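PDB 3L84: transketolase from Campylobacter jejuni, which is a thiamine diphosphate-dependent enzyme of the transketolase family, assembled as a dimer whose subunits carry three family domains. Local coordinates for residues A[19-24]-A[68-73]; A[90-95]-A[99-104]. All coordinates share one frame; numbering follows the deposited sequence. Where two conformers were deposited one is given.

Contact 1: A[19-24]-A[68-73]; sequences DMVQKA and ASALLY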
loop_
_atom_site.group_PDB
_atom_site.type_symbol
_atom_site.label_atom_id
_atom_site.label_comp_id
_atom_site.label_asym_id
_atom_site.label_seq_id
_atom_site.Cartn_x
_atom_site.Cartn_y
_atom_site.Cartn_z
ATOM N N ASP A 19 18.575 12.894 27.108
ATOM C CA ASP A 19 19.716 12.109 27.553
ATOM C C ASP A 19 19.755 10.733 26.905
ATOM O O ASP A 19 20.832 10.201 26.620
ATOM C CB ASP A 19 19.735 11.938 29.082
ATOM C CG ASP A 19 20.012 13.245 29.848
ATOM O OD1 ASP A 19 20.536 14.222 29.257
ATOM O OD2 ASP A 19 19.769 13.299 31.082
HETATM N N MSE A 20 18.600 10.105 26.739
HETATM C CA MSE A 20 18.507 8.801 26.063
HETATM C C MSE A 20 18.982 8.832 24.633
HETATM O O MSE A 20 19.716 8.026 24.195
HETATM C CB MSE A 20 17.060 8.284 26.060
HETATM C CG MSE A 20 16.595 7.888 27.373
HETATM SE SE MSE A 20 14.643 7.679 27.463
HETATM C CE MSE A 20 14.704 6.490 26.148
ATOM N N VAL A 21 18.521 9.829 23.919
ATOM C CA VAL A 21 18.911 10.019 22.538
ATOM C C VAL A 21 20.403 10.333 22.436
ATOM O O VAL A 21 21.118 9.820 21.580
ATOM C CB VAL A 21 18.076 11.160 21.906
ATOM C CG1 VAL A 21 18.626 11.577 20.521
ATOM C CG2 VAL A 21 16.628 10.702 21.792
ATOM N N GLN A 22 20.909 11.160 23.347
ATOM C CA GLN A 22 22.297 11.567 23.289
ATOM C C GLN A 22 23.227 10.379 23.562
ATOM O O GLN A 22 24.215 10.191 22.848
ATOM C CB GLN A 22 22.559 12.698 24.269
ATOM C CG GLN A 22 23.825 13.463 24.028
ATOM C CD GLN A 22 23.802 14.179 22.704
ATOM O OE1 GLN A 22 22.786 14.770 22.330
ATOM N NE2 GLN A 22 24.927 14.137 21.971
ATOM N N LYS A 23 22.871 9.539 24.534
ATOM C CA LYS A 23 23.682 8.370 24.869
ATOM C C LYS A 23 23.699 7.393 23.703
ATOM O O LYS A 23 24.739 6.791 23.400
ATOM C CB LYS A 23 23.185 7.715 26.162
ATOM C CG LYS A 23 24.071 6.549 26.642
ATOM C CD LYS A 23 23.620 6.098 28.044
ATOM C CE LYS A 23 24.511 4.986 28.602
ATOM N NZ LYS A 23 24.485 3.711 27.809
ATOM N N ALA A 24 22.549 7.216 23.043
ATOM C CA ALA A 24 22.484 6.348 21.866
ATOM C C ALA A 24 23.180 6.965 20.648
ATOM O O ALA A 24 23.453 6.264 19.667
ATOM C CB ALA A 24 21.015 6.047 21.510
ATOM N N ALA A 68 8.791 9.264 18.534
ATOM C CA ALA A 68 8.836 9.877 19.852
ATOM C C ALA A 68 8.920 8.861 21.005
ATOM O O ALA A 68 8.576 9.168 22.160
ATOM C CB ALA A 68 7.631 10.844 20.008
ATOM N N SER A 69 9.404 7.671 20.683
ATOM C CA SER A 69 9.577 6.582 21.625
ATOM C C SER A 69 10.291 6.971 22.912
ATOM O O SER A 69 9.927 6.466 23.959
ATOM C CB SER A 69 10.322 5.452 20.928
ATOM O OG SER A 69 11.553 5.926 20.444
ATOM N N ALA A 70 11.302 7.844 22.859
ATOM C CA ALA A 70 12.007 8.155 24.087
ATOM C C ALA A 70 11.075 8.773 25.131
ATOM O O ALA A 70 11.204 8.553 26.331
ATOM C CB ALA A 70 13.191 9.104 23.804
ATOM N N LEU A 71 10.130 9.570 24.674
ATOM C CA LEU A 71 9.173 10.190 25.593
ATOM C C LEU A 71 8.239 9.143 26.197
ATOM O O LEU A 71 7.952 9.160 27.398
ATOM C CB LEU A 71 8.342 11.263 24.881
ATOM C CG LEU A 71 7.331 12.017 25.739
ATOM C CD1 LEU A 71 8.037 12.848 26.807
ATOM C CD2 LEU A 71 6.382 12.930 24.888
ATOM N N LEU A 72 7.734 8.228 25.358
ATOM C CA LEU A 72 6.907 7.135 25.854
ATOM C C LEU A 72 7.654 6.308 26.886
ATOM O O LEU A 72 7.132 6.033 27.964
ATOM C CB LEU A 72 6.416 6.247 24.719
ATOM C CG LEU A 72 5.583 5.014 25.111
ATOM C CD1 LEU A 72 4.357 5.365 25.883
ATOM C CD2 LEU A 72 5.272 4.236 23.843
ATOM N N TYR A 73 8.886 5.922 26.575
ATOM C CA TYR A 73 9.660 5.104 27.509
ATOM C C TYR A 73 9.931 5.850 28.820
ATOM O O TYR A 73 9.857 5.262 29.895
ATOM C CB TYR A 73 10.988 4.717 26.862
ATOM C CG TYR A 73 10.887 3.857 25.629
ATOM C CD1 TYR A 73 9.850 2.999 25.435
ATOM C CD2 TYR A 73 11.866 3.905 24.651
ATOM C CE1 TYR A 73 9.785 2.199 24.289
ATOM C CE2 TYR A 73 11.831 3.113 23.534
ATOM C CZ TYR A 73 10.790 2.285 23.330
ATOM O OH TYR A 73 10.728 1.483 22.194
#

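Contact 2: A[90-95]-A[99-104]; sequences NFRQLH and PGHPEI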
loop_
_atom_site.group_PDB
_atom_site.type_symbol
_atom_site.label_atom_id
_atom_site.label_comp_id
_atom_site.label_asym_id
_atom_site.label_seq_id
_atom_site.Cartn_x
_atom_site.Cartn_y
_atom_site.Cartn_z
ATOM N N ASN A 90 19.820 1.994 27.545
ATOM C CA ASN A 90 20.039 1.048 26.457
ATOM C C ASN A 90 19.174 1.396 25.233
ATOM O O ASN A 90 18.995 0.556 24.336
ATOM C CB ASN A 90 19.707 -0.373 26.930
ATOM C CG ASN A 90 20.657 -0.864 27.992
ATOM O OD1 ASN A 90 21.780 -0.354 28.112
ATOM N ND2 ASN A 90 20.223 -1.831 28.771
ATOM N N PHE A 91 18.622 2.606 25.185
ATOM C CA PHE A 91 17.821 3.032 24.071
ATOM C C PHE A 91 18.528 2.771 22.738
ATOM O O PHE A 91 19.693 3.084 22.555
ATOM C CB PHE A 91 17.532 4.522 24.252
ATOM C CG PHE A 91 16.670 5.167 23.191
ATOM C CD1 PHE A 91 15.356 4.750 22.963
ATOM C CD2 PHE A 91 17.133 6.248 22.447
ATOM C CE1 PHE A 91 14.541 5.417 22.058
ATOM C CE2 PHE A 91 16.320 6.911 21.552
ATOM C CZ PHE A 91 15.029 6.498 21.364
ATOM N N ARG A 92 17.788 2.168 21.844
ATOM C CA ARG A 92 18.226 1.924 20.468
ATOM C C ARG A 92 19.396 0.947 20.324
ATOM O O ARG A 92 19.972 0.827 19.256
ATOM C CB ARG A 92 18.478 3.227 19.698
ATOM C CG ARG A 92 17.194 3.921 19.251
ATOM C CD ARG A 92 17.411 5.367 18.692
ATOM N NE ARG A 92 16.174 5.727 18.042
ATOM C CZ ARG A 92 15.904 5.683 16.742
ATOM N NH1 ARG A 92 16.856 5.556 15.849
ATOM N NH2 ARG A 92 14.644 5.780 16.333
ATOM N N GLN A 93 19.699 0.207 21.367
ATOM C CA GLN A 93 20.794 -0.771 21.341
ATOM C C GLN A 93 20.260 -2.188 21.116
ATOM O O GLN A 93 19.161 -2.544 21.584
ATOM C CB GLN A 93 21.616 -0.723 22.612
ATOM C CG GLN A 93 22.222 0.649 22.898
ATOM C CD GLN A 93 22.791 1.303 21.663
ATOM O OE1 GLN A 93 22.282 2.350 21.183
ATOM N NE2 GLN A 93 23.769 0.662 21.059
ATOM N N LEU A 94 21.073 -3.010 20.455
ATOM C CA LEU A 94 20.651 -4.345 20.101
ATOM C C LEU A 94 20.149 -5.107 21.308
ATOM O O LEU A 94 20.818 -5.187 22.337
ATOM C CB LEU A 94 21.787 -5.110 19.452
ATOM C CG LEU A 94 21.453 -6.463 18.868
ATOM C CD1 LEU A 94 20.597 -6.232 17.606
ATOM C CD2 LEU A 94 22.731 -7.244 18.530
ATOM N N HIS A 95 18.940 -5.649 21.154
ATOM C CA HIS A 95 18.249 -6.501 22.109
ATOM C C HIS A 95 17.770 -5.811 23.367
ATOM O O HIS A 95 17.355 -6.481 24.325
ATOM C CB HIS A 95 19.039 -7.778 22.402
ATOM C CG HIS A 95 19.370 -8.582 21.162
ATOM N ND1 HIS A 95 20.601 -9.168 20.959
ATOM C CD2 HIS A 95 18.654 -8.818 20.031
ATOM C CE1 HIS A 95 20.613 -9.779 19.787
ATOM N NE2 HIS A 95 19.453 -9.564 19.188
ATOM N N PRO A 99 13.665 -0.198 21.992
ATOM C CA PRO A 99 13.989 -0.052 20.586
ATOM C C PRO A 99 13.569 1.318 20.046
ATOM O O PRO A 99 12.761 2.036 20.619
ATOM C CB PRO A 99 13.155 -1.161 19.921
ATOM C CG PRO A 99 12.025 -1.409 20.860
ATOM C CD PRO A 99 12.662 -1.259 22.187
ATOM N N GLY A 100 14.113 1.663 18.879
ATOM C CA GLY A 100 13.909 3.012 18.306
ATOM C C GLY A 100 12.485 3.407 18.033
ATOM O O GLY A 100 12.173 4.590 18.083
ATOM N N HIS A 101 11.656 2.439 17.673
ATOM C CA HIS A 101 10.217 2.635 17.595
ATOM C C HIS A 101 9.547 1.615 18.501
ATOM O O HIS A 101 10.087 0.532 18.707
ATOM C CB HIS A 101 9.681 2.535 16.157
ATOM C CG HIS A 101 10.263 3.567 15.250
ATOM N ND1 HIS A 101 9.654 4.765 14.932
ATOM C CD2 HIS A 101 11.482 3.603 14.659
ATOM C CE1 HIS A 101 10.477 5.471 14.159
ATOM N NE2 HIS A 101 11.578 4.788 13.978
ATOM N N PRO A 102 8.392 1.920 19.091
ATOM C CA PRO A 102 7.867 1.025 20.147
ATOM C C PRO A 102 7.356 -0.314 19.628
ATOM O O PRO A 102 6.756 -0.396 18.528
ATOM C CB PRO A 102 6.722 1.843 20.758
ATOM C CG PRO A 102 6.997 3.295 20.336
ATOM C CD PRO A 102 7.566 3.135 18.955
ATOM N N GLU A 103 7.607 -1.333 20.442
ATOM C CA GLU A 103 7.268 -2.738 20.129
ATOM C C GLU A 103 6.465 -3.273 21.300
ATOM O O GLU A 103 6.739 -2.950 22.460
ATOM C CB GLU A 103 8.513 -3.620 19.937
ATOM C CG GLU A 103 9.410 -3.141 18.810
ATOM C CD GLU A 103 10.689 -3.935 18.610
ATOM O OE1 GLU A 103 10.905 -4.995 19.235
ATOM O OE2 GLU A 103 11.538 -3.431 17.819
ATOM N N ILE A 104 5.481 -4.144 21.042
ATOM C CA ILE A 104 4.614 -4.621 22.121
ATOM C C ILE A 104 5.299 -5.561 23.104
ATOM O O ILE A 104 4.781 -5.805 24.176
ATOM C CB ILE A 104 3.299 -5.226 21.597
ATOM C CG1 ILE A 104 3.541 -6.477 20.753
ATOM C CG2 ILE A 104 2.489 -4.135 20.828
ATOM C CD1 ILE A 104 2.241 -7.339 20.638
#

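Contact 1: A[19-24]-A[68-73]
Met-20 and Ala-70, with CA atoms 6.8 Å apart, mark where the helical turns 19-24 and 69-73 face each other; the two short axes approach to 10.4 Å and run at 123° to one another, nearer antiparallel than parallel. At this separation the backbones do not touch, and the gap is bridged mainly by one long side chain, that of Met-20, modelled as selenomethionine. It was deposited in two conformers, and the details here hold for one of them. Its chain leaves the helix nearly straight through chi2 and then bends at chi3 (57°), which folds the terminal methyl back against the first turn of the opposite helix. Met-20 CE thus rests on Ala-70, 3.8 Å from its CB and about as far from its CA, while Met-20 SE passes 3.7 Å from Ala-70 O, a carbonyl that accepts a hydrogen bond from Ser-74. Met-20 CE also reaches the edge of the Tyr-73 ring, near its plane and 4.1 Å from CD2. One face of that ring is taken by the Ser-69 carbonyl, whose O stands 3.2 Å above the plane, offset toward the rim. Val-21 adds a looser touch, its CG2 branch 4.3 Å from Ala-70 CB, so the alanine methyl meets two successive residues of helix 3-24. All four residues are buried and the side-chain contacts are apolar. This is helix-to-helix packing within the alpha/beta thiamine diphosphate-binding domain, joining the N-terminal helix to the helix that follows strand 60-63 of the parallel sheet.

Contact 2: A[90-95]-A[99-104]
Phe-91 and Arg-92 approach Pro-99 and Gly-100 from the middle of a type II beta turn, with different first torsions: CG of Phe-91 lies opposite its backbone N (chi1 -179°), whereas CG of Arg-92 is opposite its carbonyl carbon (chi1 -76°). The two side chains consequently run together, Arg-92 CG sitting 3.8 Å above the centre of the Phe-91 ring and Phe-91 CZ meeting the guanidinium at its edge. Phe-91 CE1 stands 4.1 Å from Pro-99 O. Extended from CG to NE, the arginine lays its flat end along Gly-100, whose CA lies over one guanidinium face, 3.5 Å from Arg-92 NE. Arg-92 NH2 donates to Gly-100 O at 3.3 Å, a long and bent bond (140° at the hydrogen) with the donor well above the carbonyl plane. The stronger polar tie of Arg-92 is the salt bridge from NH1 to Asp-449 of the second subunit, and Ser-26 OG binds NH1 as well; the charge of this buried side chain thereby ties the loop to the second subunit. The His-101 ring stacks on His-453 of that subunit. Both segments belong to the connection between helices 85-88 and 118-137, where Phe-91 packs against helices 3-24 and 69-79 while the 99-104 segment, through Pro-102, reaches Ser-69.

In the fold
The centres of contacts 1 and 2 lie about 10 Å apart, on the same side of the chain's centre and within the thiamine diphosphate-binding domain. Both segments of contact 1 precede those of contact 2 in sequence. Helix 69-79 joins them directly: Tyr-73 OH is 2.6 Å from Pro-99 O and Ser-69 OG 2.8 Å from Gly-100 O, both probable hydrogen bonds. The Ala-24 methyl at the end of helix 3-24 packs on Phe-91 O. The helix pair of contact 1 thus backs the loop of contact 2, whose residues in turn meet the second subunit, which is consistent with this helical packing lying behind the dimer interface.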